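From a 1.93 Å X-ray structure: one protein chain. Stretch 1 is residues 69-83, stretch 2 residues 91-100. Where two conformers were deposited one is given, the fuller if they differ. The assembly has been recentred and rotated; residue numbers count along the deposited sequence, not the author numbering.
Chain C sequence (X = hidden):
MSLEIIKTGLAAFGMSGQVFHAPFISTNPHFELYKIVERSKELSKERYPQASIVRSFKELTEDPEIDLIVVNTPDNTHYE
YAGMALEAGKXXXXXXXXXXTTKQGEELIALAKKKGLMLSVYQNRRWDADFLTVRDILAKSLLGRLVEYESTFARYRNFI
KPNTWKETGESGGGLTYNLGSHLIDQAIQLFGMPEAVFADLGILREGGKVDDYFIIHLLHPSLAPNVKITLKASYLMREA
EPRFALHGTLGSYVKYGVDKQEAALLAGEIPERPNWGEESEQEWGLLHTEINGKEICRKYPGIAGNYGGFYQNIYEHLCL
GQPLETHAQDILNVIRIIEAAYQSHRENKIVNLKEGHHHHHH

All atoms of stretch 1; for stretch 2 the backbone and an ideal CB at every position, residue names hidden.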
ATOM      1  N   ILE C  69      19.145  -1.327 -35.729  1.00 32.76           N
ATOM      2  CA  ILE C  69      20.011  -2.063 -34.820  1.00 33.11           C
ATOM      3  C   ILE C  69      19.395  -2.084 -33.416  1.00 33.98           C
ATOM      4  O   ILE C  69      18.993  -1.052 -32.888  1.00 31.91           O
ATOM      5  CB  ILE C  69      21.455  -1.488 -34.790  1.00 32.87           C
ATOM      6  CG1 ILE C  69      22.155  -1.750 -36.132  1.00 36.11           C
ATOM      7  CG2 ILE C  69      22.292  -2.121 -33.656  1.00 31.33           C
ATOM      8  CD1 ILE C  69      23.543  -1.126 -36.233  1.00 37.02           C
ATOM      9  N   VAL C  70      19.304  -3.283 -32.844  1.00 33.63           N
ATOM     10  CA  VAL C  70      18.839  -3.474 -31.473  1.00 32.12           C
ATOM     11  C   VAL C  70      20.053  -3.633 -30.564  1.00 34.03           C
ATOM     12  O   VAL C  70      20.764  -4.652 -30.627  1.00 34.58           O
ATOM     13  CB  VAL C  70      17.896  -4.695 -31.361  1.00 31.85           C
ATOM     14  CG1 VAL C  70      17.433  -4.904 -29.902  1.00 36.24           C
ATOM     15  CG2 VAL C  70      16.683  -4.514 -32.276  1.00 26.82           C
ATOM     16  N   VAL C  71      20.292  -2.619 -29.734  1.00 32.67           N
ATOM     17  CA  VAL C  71      21.439  -2.591 -28.813  1.00 34.22           C
ATOM     18  C   VAL C  71      21.047  -3.276 -27.486  1.00 38.08           C
ATOM     19  O   VAL C  71      20.379  -2.684 -26.627  1.00 36.79           O
ATOM     20  CB  VAL C  71      21.970  -1.130 -28.623  1.00 33.75           C
ATOM     21  CG1 VAL C  71      23.119  -1.039 -27.599  1.00 32.34           C
ATOM     22  CG2 VAL C  71      22.437  -0.562 -29.965  1.00 31.54           C
ATOM     23  N   ASN C  72      21.437  -4.541 -27.351  1.00 32.75           N
ATOM     24  CA  ASN C  72      21.102  -5.331 -26.162  1.00 36.67           C
ATOM     25  C   ASN C  72      22.337  -6.033 -25.587  1.00 40.10           C
ATOM     26  O   ASN C  72      22.262  -7.150 -25.067  1.00 42.79           O
ATOM     27  CB  ASN C  72      19.993  -6.332 -26.490  1.00 32.60           C
ATOM     28  CG  ASN C  72      20.424  -7.370 -27.504  1.00 38.82           C
ATOM     29  OD1 ASN C  72      21.189  -7.081 -28.420  1.00 36.47           O
ATOM     30  ND2 ASN C  72      19.956  -8.590 -27.329  1.00 33.20           N
ATOM     31  N   THR C  73      23.470  -5.346 -25.706  1.00 42.02           N
ATOM     32  CA  THR C  73      24.778  -5.805 -25.239  1.00 46.53           C
ATOM     33  C   THR C  73      24.943  -5.499 -23.730  1.00 51.64           C
ATOM     34  O   THR C  73      24.030  -4.910 -23.139  1.00 48.65           O
ATOM     35  CB  THR C  73      25.879  -5.107 -26.067  1.00 44.29           C
ATOM     36  OG1 THR C  73      25.550  -3.724 -26.239  1.00 49.72           O
ATOM     37  CG2 THR C  73      26.021  -5.750 -27.424  1.00 45.65           C
ATOM     38  N   PRO C  74      26.081  -5.911 -23.092  1.00 57.96           N
ATOM     39  CA  PRO C  74      26.300  -5.537 -21.678  1.00 57.36           C
ATOM     40  C   PRO C  74      26.242  -4.034 -21.417  1.00 56.81           C
ATOM     41  O   PRO C  74      26.624  -3.238 -22.279  1.00 53.56           O
ATOM     42  CB  PRO C  74      27.710  -6.064 -21.389  1.00 59.22           C
ATOM     43  CG  PRO C  74      27.866  -7.212 -22.314  1.00 60.46           C
ATOM     44  CD  PRO C  74      27.194  -6.757 -23.581  1.00 61.89           C
ATOM     45  N   ASP C  75      25.777  -3.683 -20.218  1.00 56.94           N
ATOM     46  CA  ASP C  75      25.354  -2.325 -19.845  1.00 60.34           C
ATOM     47  C   ASP C  75      26.330  -1.182 -20.149  1.00 60.75           C
ATOM     48  O   ASP C  75      25.897  -0.086 -20.521  1.00 62.33           O
ATOM     49  CB  ASP C  75      24.985  -2.273 -18.352  1.00 67.58           C
ATOM     50  CG  ASP C  75      23.963  -3.341 -17.939  1.00 76.13           C
ATOM     51  OD1 ASP C  75      23.502  -4.133 -18.798  1.00 82.88           O
ATOM     52  OD2 ASP C  75      23.614  -3.377 -16.737  1.00 79.26           O
ATOM     53  N   ASN C  76      27.630  -1.443 -19.994  1.00 60.69           N
ATOM     54  CA  ASN C  76      28.664  -0.415 -20.174  0.50 61.57           C
ATOM     55  C   ASN C  76      28.859   0.066 -21.613  1.00 59.67           C
ATOM     56  O   ASN C  76      29.361   1.173 -21.847  1.00 59.71           O
ATOM     57  CB  ASN C  76      30.001  -0.885 -19.589  0.50 60.89           C
ATOM     58  CG  ASN C  76      30.153  -0.534 -18.121  0.50 63.90           C
ATOM     59  OD1 ASN C  76      30.472  -1.393 -17.295  0.50 63.86           O
ATOM     60  ND2 ASN C  76      29.925   0.734 -17.786  0.50 59.76           N
ATOM     61  N   THR C  77      28.461  -0.762 -22.573  1.00 54.78           N
ATOM     62  CA  THR C  77      28.616  -0.425 -23.984  1.00 53.37           C
ATOM     63  C   THR C  77      27.508   0.475 -24.553  1.00 52.42           C
ATOM     64  O   THR C  77      27.703   1.073 -25.606  1.00 56.71           O
ATOM     65  CB  THR C  77      28.723  -1.694 -24.877  1.00 57.17           C
ATOM     66  OG1 THR C  77      27.471  -2.389 -24.884  1.00 54.42           O
ATOM     67  CG2 THR C  77      29.833  -2.630 -24.386  1.00 49.68           C
ATOM     68  N   HIS C  78      26.375   0.590 -23.856  1.00 46.71           N
ATOM     69  CA  HIS C  78      25.132   1.107 -24.470  1.00 43.44           C
ATOM     70  C   HIS C  78      25.202   2.510 -25.065  1.00 41.97           C
ATOM     71  O   HIS C  78      24.711   2.728 -26.164  1.00 38.05           O
ATOM     72  CB  HIS C  78      23.932   0.974 -23.530  1.00 42.23           C
ATOM     73  CG  HIS C  78      23.403  -0.424 -23.420  1.00 41.54           C
ATOM     74  ND1 HIS C  78      22.147  -0.709 -22.930  1.00 37.97           N
ATOM     75  CD2 HIS C  78      23.959  -1.616 -23.745  1.00 37.93           C
ATOM     76  CE1 HIS C  78      21.955  -2.016 -22.953  1.00 39.59           C
ATOM     77  NE2 HIS C  78      23.041  -2.590 -23.439  1.00 42.01           N
ATOM     78  N   TYR C  79      25.829   3.444 -24.356  1.00 37.31           N
ATOM     79  CA  TYR C  79      26.054   4.782 -24.898  1.00 39.05           C
ATOM     80  C   TYR C  79      26.948   4.741 -26.144  1.00 41.18           C
ATOM     81  O   TYR C  79      26.602   5.332 -27.169  1.00 41.70           O
ATOM     82  CB  TYR C  79      26.662   5.697 -23.834  1.00 42.12           C
ATOM     83  CG  TYR C  79      27.276   6.975 -24.359  1.00 38.62           C
ATOM     84  CD1 TYR C  79      26.478   8.011 -24.842  1.00 40.15           C
ATOM     85  CD2 TYR C  79      28.664   7.151 -24.363  1.00 46.10           C
ATOM     86  CE1 TYR C  79      27.044   9.192 -25.314  1.00 39.39           C
ATOM     87  CE2 TYR C  79      29.241   8.327 -24.836  1.00 44.45           C
ATOM     88  CZ  TYR C  79      28.426   9.341 -25.301  1.00 44.23           C
ATOM     89  OH  TYR C  79      28.997  10.499 -25.763  1.00 47.35           O
ATOM     90  N   GLU C  80      28.080   4.040 -26.046  1.00 42.46           N
ATOM     91  CA  GLU C  80      29.056   3.970 -27.139  1.00 49.13           C
ATOM     92  C   GLU C  80      28.438   3.291 -28.358  1.00 45.61           C
ATOM     93  O   GLU C  80      28.538   3.797 -29.476  1.00 47.65           O
ATOM     94  CB  GLU C  80      30.321   3.212 -26.700  1.00 47.93           C
ATOM     95  CG  GLU C  80      31.479   3.245 -27.720  1.00 60.15           C
ATOM     96  CD  GLU C  80      32.569   2.185 -27.470  1.00 60.81           C
ATOM     97  OE1 GLU C  80      32.718   1.693 -26.324  1.00 65.54           O
ATOM     98  OE2 GLU C  80      33.285   1.843 -28.435  1.00 66.39           O
ATOM     99  N   TYR C  81      27.778   2.160 -28.115  1.00 42.54           N
ATOM    100  CA  TYR C  81      27.196   1.329 -29.163  1.00 39.63           C
ATOM    101  C   TYR C  81      26.014   1.994 -29.876  1.00 41.45           C
ATOM    102  O   TYR C  81      25.915   1.929 -31.113  1.00 41.56           O
ATOM    103  CB  TYR C  81      26.822  -0.049 -28.605  1.00 40.78           C
ATOM    104  CG  TYR C  81      27.987  -1.018 -28.511  1.00 43.33           C
ATOM    105  CD1 TYR C  81      29.315  -0.556 -28.423  1.00 41.44           C
ATOM    106  CD2 TYR C  81      27.768  -2.397 -28.498  1.00 40.07           C
ATOM    107  CE1 TYR C  81      30.390  -1.447 -28.334  1.00 46.53           C
ATOM    108  CE2 TYR C  81      28.840  -3.305 -28.404  1.00 45.42           C
ATOM    109  CZ  TYR C  81      30.144  -2.817 -28.320  1.00 47.73           C
ATOM    110  OH  TYR C  81      31.205  -3.698 -28.236  1.00 55.65           O
ATOM    111  N   ALA C  82      25.141   2.651 -29.112  1.00 38.70           N
ATOM    112  CA  ALA C  82      24.016   3.398 -29.699  1.00 35.95           C
ATOM    113  C   ALA C  82      24.503   4.607 -30.486  1.00 37.75           C
ATOM    114  O   ALA C  82      23.911   4.953 -31.502  1.00 38.19           O
ATOM    115  CB  ALA C  82      23.011   3.837 -28.635  1.00 36.40           C
ATOM    116  N   GLY C  83      25.572   5.243 -30.003  1.00 39.15           N
ATOM    117  CA  GLY C  83      26.190   6.380 -30.689  1.00 37.07           C
ATOM    118  C   GLY C  83      26.818   5.993 -32.020  1.00 39.19           C
ATOM    119  O   GLY C  83      26.645   6.698 -33.011  1.00 39.99           O
ATOM    120  N   UNK C  91      18.641   3.361 -37.597  1.00 35.03           N
ATOM    121  CA  UNK C  91      17.620   3.540 -36.553  1.00 36.62           C
ATOM    122  C   UNK C  91      18.003   2.610 -35.401  1.00 33.17           C
ATOM    123  O   UNK C  91      18.626   1.563 -35.639  1.00 28.36           O
ATOM    124  CB  UNK C  91      16.212   3.240 -37.072  1.00 36.62           C
ATOM    125  N   UNK C  92      17.679   2.988 -34.157  1.00 31.94           N
ATOM    126  CA  UNK C  92      18.243   2.281 -32.986  1.00 32.18           C
ATOM    127  C   UNK C  92      17.229   1.957 -31.883  1.00 31.26           C
ATOM    128  O   UNK C  92      16.434   2.811 -31.476  1.00 28.49           O
ATOM    129  CB  UNK C  92      19.367   3.125 -32.381  1.00 32.18           C
ATOM    130  N   UNK C  93      17.271   0.713 -31.416  1.00 34.81           N
ATOM    131  CA  UNK C  93      16.640   0.333 -30.145  1.00 35.12           C
ATOM    132  C   UNK C  93      17.726   0.090 -29.096  1.00 34.58           C
ATOM    133  O   UNK C  93      18.680  -0.651 -29.348  1.00 30.94           O
ATOM    134  CB  UNK C  93      15.767  -0.912 -30.316  1.00 35.12           C
ATOM    135  N   UNK C  94      17.591   0.726 -27.929  1.00 33.20           N
ATOM    136  CA  UNK C  94      18.481   0.428 -26.806  1.00 33.79           C
ATOM    137  C   UNK C  94      17.707  -0.221 -25.660  1.00 35.81           C
ATOM    138  O   UNK C  94      16.613   0.218 -25.292  1.00 31.16           O
ATOM    139  CB  UNK C  94      19.175   1.702 -26.320  1.00 33.79           C
ATOM    140  N   UNK C  95      18.289  -1.275 -25.113  1.00 35.49           N
ATOM    141  CA  UNK C  95      17.800  -1.854 -23.875  1.00 39.33           C
ATOM    142  C   UNK C  95      18.226  -1.026 -22.685  1.00 33.96           C
ATOM    143  O   UNK C  95      19.264  -0.350 -22.724  1.00 38.44           O
ATOM    144  CB  UNK C  95      18.296  -3.293 -23.721  1.00 39.33           C
ATOM    145  N   UNK C  96      17.420  -1.083 -21.627  1.00 37.62           N
ATOM    146  CA  UNK C  96      17.809  -0.558 -20.318  1.00 38.25           C
ATOM    147  C   UNK C  96      18.996  -1.355 -19.780  1.00 39.36           C
ATOM    148  O   UNK C  96      19.004  -2.586 -19.878  1.00 40.52           O
ATOM    149  CB  UNK C  96      16.635  -0.611 -19.338  1.00 38.25           C
ATOM    150  N   UNK C  97      20.000  -0.661 -19.213  1.00 41.52           N
ATOM    151  CA  UNK C  97      20.088   0.794 -19.031  1.00 42.21           C
ATOM    152  C   UNK C  97      20.475   1.524 -20.319  1.00 42.00           C
ATOM    153  O   UNK C  97      21.447   1.145 -20.981  1.00 40.98           O
ATOM    154  CB  UNK C  97      21.104   1.120 -17.934  1.00 42.21           C
ATOM    155  N   UNK C  98      19.678   2.534 -20.668  1.00 36.64           N
ATOM    156  CA  UNK C  98      19.875   3.364 -21.859  1.00 37.81           C
ATOM    157  C   UNK C  98      21.310   3.887 -21.918  1.00 42.61           C
ATOM    158  O   UNK C  98      22.050   3.560 -22.847  1.00 42.27           O
ATOM    159  CB  UNK C  98      18.886   4.531 -21.869  1.00 37.81           C
ATOM    160  N   UNK C  99      21.700   4.683 -20.925  1.00 42.23           N
ATOM    161  CA  UNK C  99      23.074   5.168 -20.815  1.00 42.86           C
ATOM    162  C   UNK C  99      23.509   5.136 -19.359  1.00 48.52           C
ATOM    163  O   UNK C  99      22.675   4.982 -18.458  1.00 46.53           O
ATOM    164  CB  UNK C  99      23.204   6.582 -21.384  1.00 42.86           C
ATOM    165  N   UNK C 100      24.810   5.298 -19.127  1.00 49.76           N
ATOM    166  CA  UNK C 100      25.332   5.352 -17.767  1.00 51.19           C
ATOM    167  C   UNK C 100      24.990   6.678 -17.084  1.00 49.61           C
ATOM    168  O   UNK C 100      24.813   6.714 -15.870  1.00 51.80           O
ATOM    169  CB  UNK C 100      26.848   5.144 -17.778  1.00 51.19           C
TER

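Position 91 opens a strand running parallel to Ile 69–Val 71. Its carbonyl O accepts from Ile 69 N at 2.9 Å, but its ideal CB points away and finds nothing of stretch 1 within 5.5 Å, so almost any residue would suit. It is Asn 91, whose side chain bonds outside both stretches.

At position 92, phi/psi of -135/133 is extended, and CA-to-CB points to the sheet face carrying Ile 69 and Val 71, where Ala 82 of the helix also lies. The ideal CB is 4.2 Å from Ile 69 O; with apolar groups around it, Val, Ile, Leu or Ala would fit. Val 92 (t) is found, with CG1 4.0 Å from Val 71 CG2 and 4.2 Å from Ala 82 CB.

Position 93 turns to the other face, shared with Val 70. Its N donates to Ile 69 O (2.9 Å) and its O accepts from Val 71 N (2.6 Å). An aliphatic residue beside Val 70 is reasonable, and beta-branching favors the extended backbone. Val 93 brings its CG1 to 4.1 Å from Val 70 CG1.

Position 94 returns to the face of Val 71, its ideal CB 5.0 Å from Ala 82 CB and 5.1 Å from His 78 ND1. A compact aliphatic group suits this space between strand and helix. Val 94 uses both branches: CG1 lies 4.1 Å from Val 71 CG1, and CG2 3.9 Å from Ala 82 CB.

At position 95, N donates to Val 71 O (2.9 Å). The ideal CB points toward stretch 1, 4.0 Å from His 78 CE1. A longer chain, polar or aliphatic, could run along Asn 72. The residue is Glu 95: OE1 comes 3.4 Å from Asn 72 CB, and the O of water 2 lies 2.6 Å from Glu 95 OE1 and 3.1 Å from Thr 73 O, within hydrogen-bonding reach of both.

Position 96 points away, leaving the choice open, and is Lys 96; position 98 does likewise and is Phe 98.

The peptide before position 97 is cis, which strongly suggests proline. Pro 97 sets CD 3.5 Å from Asp 75 CG. Its O accepts from His 78 ND1 at 2.8 Å, whereas Glu 95 O receives only a weak bond from ND1 at 2.9 Å.

At position 99 the ideal CB is 4.3 Å from Tyr 79 CB, and a small or beta-branched residue would suit. Thr 99 places CG2 3.8 Å from that CB.

Position 100, sideways and loosely approached, tolerates many residues; it is Ser 100.

Stretch 2, residues 91-100: NVVVEKPFTS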
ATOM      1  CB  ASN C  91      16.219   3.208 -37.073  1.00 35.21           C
ATOM      2  CG  ASN C  91      15.766   4.147 -38.166  1.00 35.08           C
ATOM      3  OD1 ASN C  91      15.450   5.317 -37.922  1.00 29.36           O
ATOM      4  ND2 ASN C  91      15.724   3.637 -39.386  1.00 36.81           N
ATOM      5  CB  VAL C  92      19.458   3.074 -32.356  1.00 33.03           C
ATOM      6  CG1 VAL C  92      20.008   2.378 -31.113  1.00 31.96           C
ATOM      7  CG2 VAL C  92      20.581   3.230 -33.348  1.00 30.72           C
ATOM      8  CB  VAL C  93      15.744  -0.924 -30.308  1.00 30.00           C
ATOM      9  CG1 VAL C  93      15.357  -1.537 -28.941  1.00 37.55           C
ATOM     10  CG2 VAL C  93      14.502  -0.552 -31.062  1.00 31.35           C
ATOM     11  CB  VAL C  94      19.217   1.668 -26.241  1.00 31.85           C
ATOM     12  CG1 VAL C  94      20.483   1.241 -25.473  1.00 36.19           C
ATOM     13  CG2 VAL C  94      19.581   2.651 -27.339  1.00 37.00           C
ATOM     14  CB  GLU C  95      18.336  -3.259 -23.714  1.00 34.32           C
ATOM     15  CG  GLU C  95      17.455  -4.273 -24.369  1.00 42.30           C
ATOM     16  CD  GLU C  95      17.606  -5.642 -23.764  1.00 45.97           C
ATOM     17  OE1 GLU C  95      18.732  -5.997 -23.349  1.00 46.41           O
ATOM     18  OE2 GLU C  95      16.593  -6.378 -23.723  1.00 46.29           O
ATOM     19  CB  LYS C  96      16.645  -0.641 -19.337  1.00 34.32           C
ATOM     20  CG  LYS C  96      15.521   0.343 -19.629  1.00 32.33           C
ATOM     21  CD  LYS C  96      14.194  -0.181 -19.094  1.00 39.95           C
ATOM     22  CE  LYS C  96      14.241  -0.401 -17.586  1.00 42.89           C
ATOM     23  NZ  LYS C  96      12.964  -1.013 -17.091  1.00 46.83           N
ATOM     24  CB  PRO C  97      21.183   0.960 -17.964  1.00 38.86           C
ATOM     25  CG  PRO C  97      21.610  -0.442 -17.580  1.00 42.45           C
ATOM     26  CD  PRO C  97      21.191  -1.339 -18.686  1.00 42.81           C
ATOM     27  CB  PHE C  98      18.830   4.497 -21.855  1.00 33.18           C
ATOM     28  CG  PHE C  98      18.970   5.517 -22.971  1.00 37.99           C
ATOM     29  CD1 PHE C  98      19.352   5.153 -24.262  1.00 37.50           C
ATOM     30  CD2 PHE C  98      18.658   6.850 -22.726  1.00 37.32           C
ATOM     31  CE1 PHE C  98      19.464   6.110 -25.264  1.00 36.04           C
ATOM     32  CE2 PHE C  98      18.752   7.805 -23.724  1.00 35.63           C
ATOM     33  CZ  PHE C  98      19.159   7.441 -24.991  1.00 31.87           C
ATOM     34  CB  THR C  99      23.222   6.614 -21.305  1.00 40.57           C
ATOM     35  OG1 THR C  99      22.201   7.425 -20.709  1.00 43.59           O
ATOM     36  CG2 THR C  99      23.117   6.703 -22.818  1.00 42.38           C
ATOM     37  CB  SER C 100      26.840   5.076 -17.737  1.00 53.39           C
ATOM     38  OG  SER C 100      27.570   6.122 -18.348  1.00 57.12           O
TER
HETATM   39  O   HOH W   1      21.344  -7.756 -22.302  1.00 62.63           O
HETATM   40  O   HOH W   2      21.024  -5.127 -22.420  1.00 50.61           O
HETATM   41  O   HOH W   3      24.140   1.871 -20.269  1.00 48.44           O
HETATM   42  O   HOH W   4      26.404   3.431 -21.377  1.00 37.34           O
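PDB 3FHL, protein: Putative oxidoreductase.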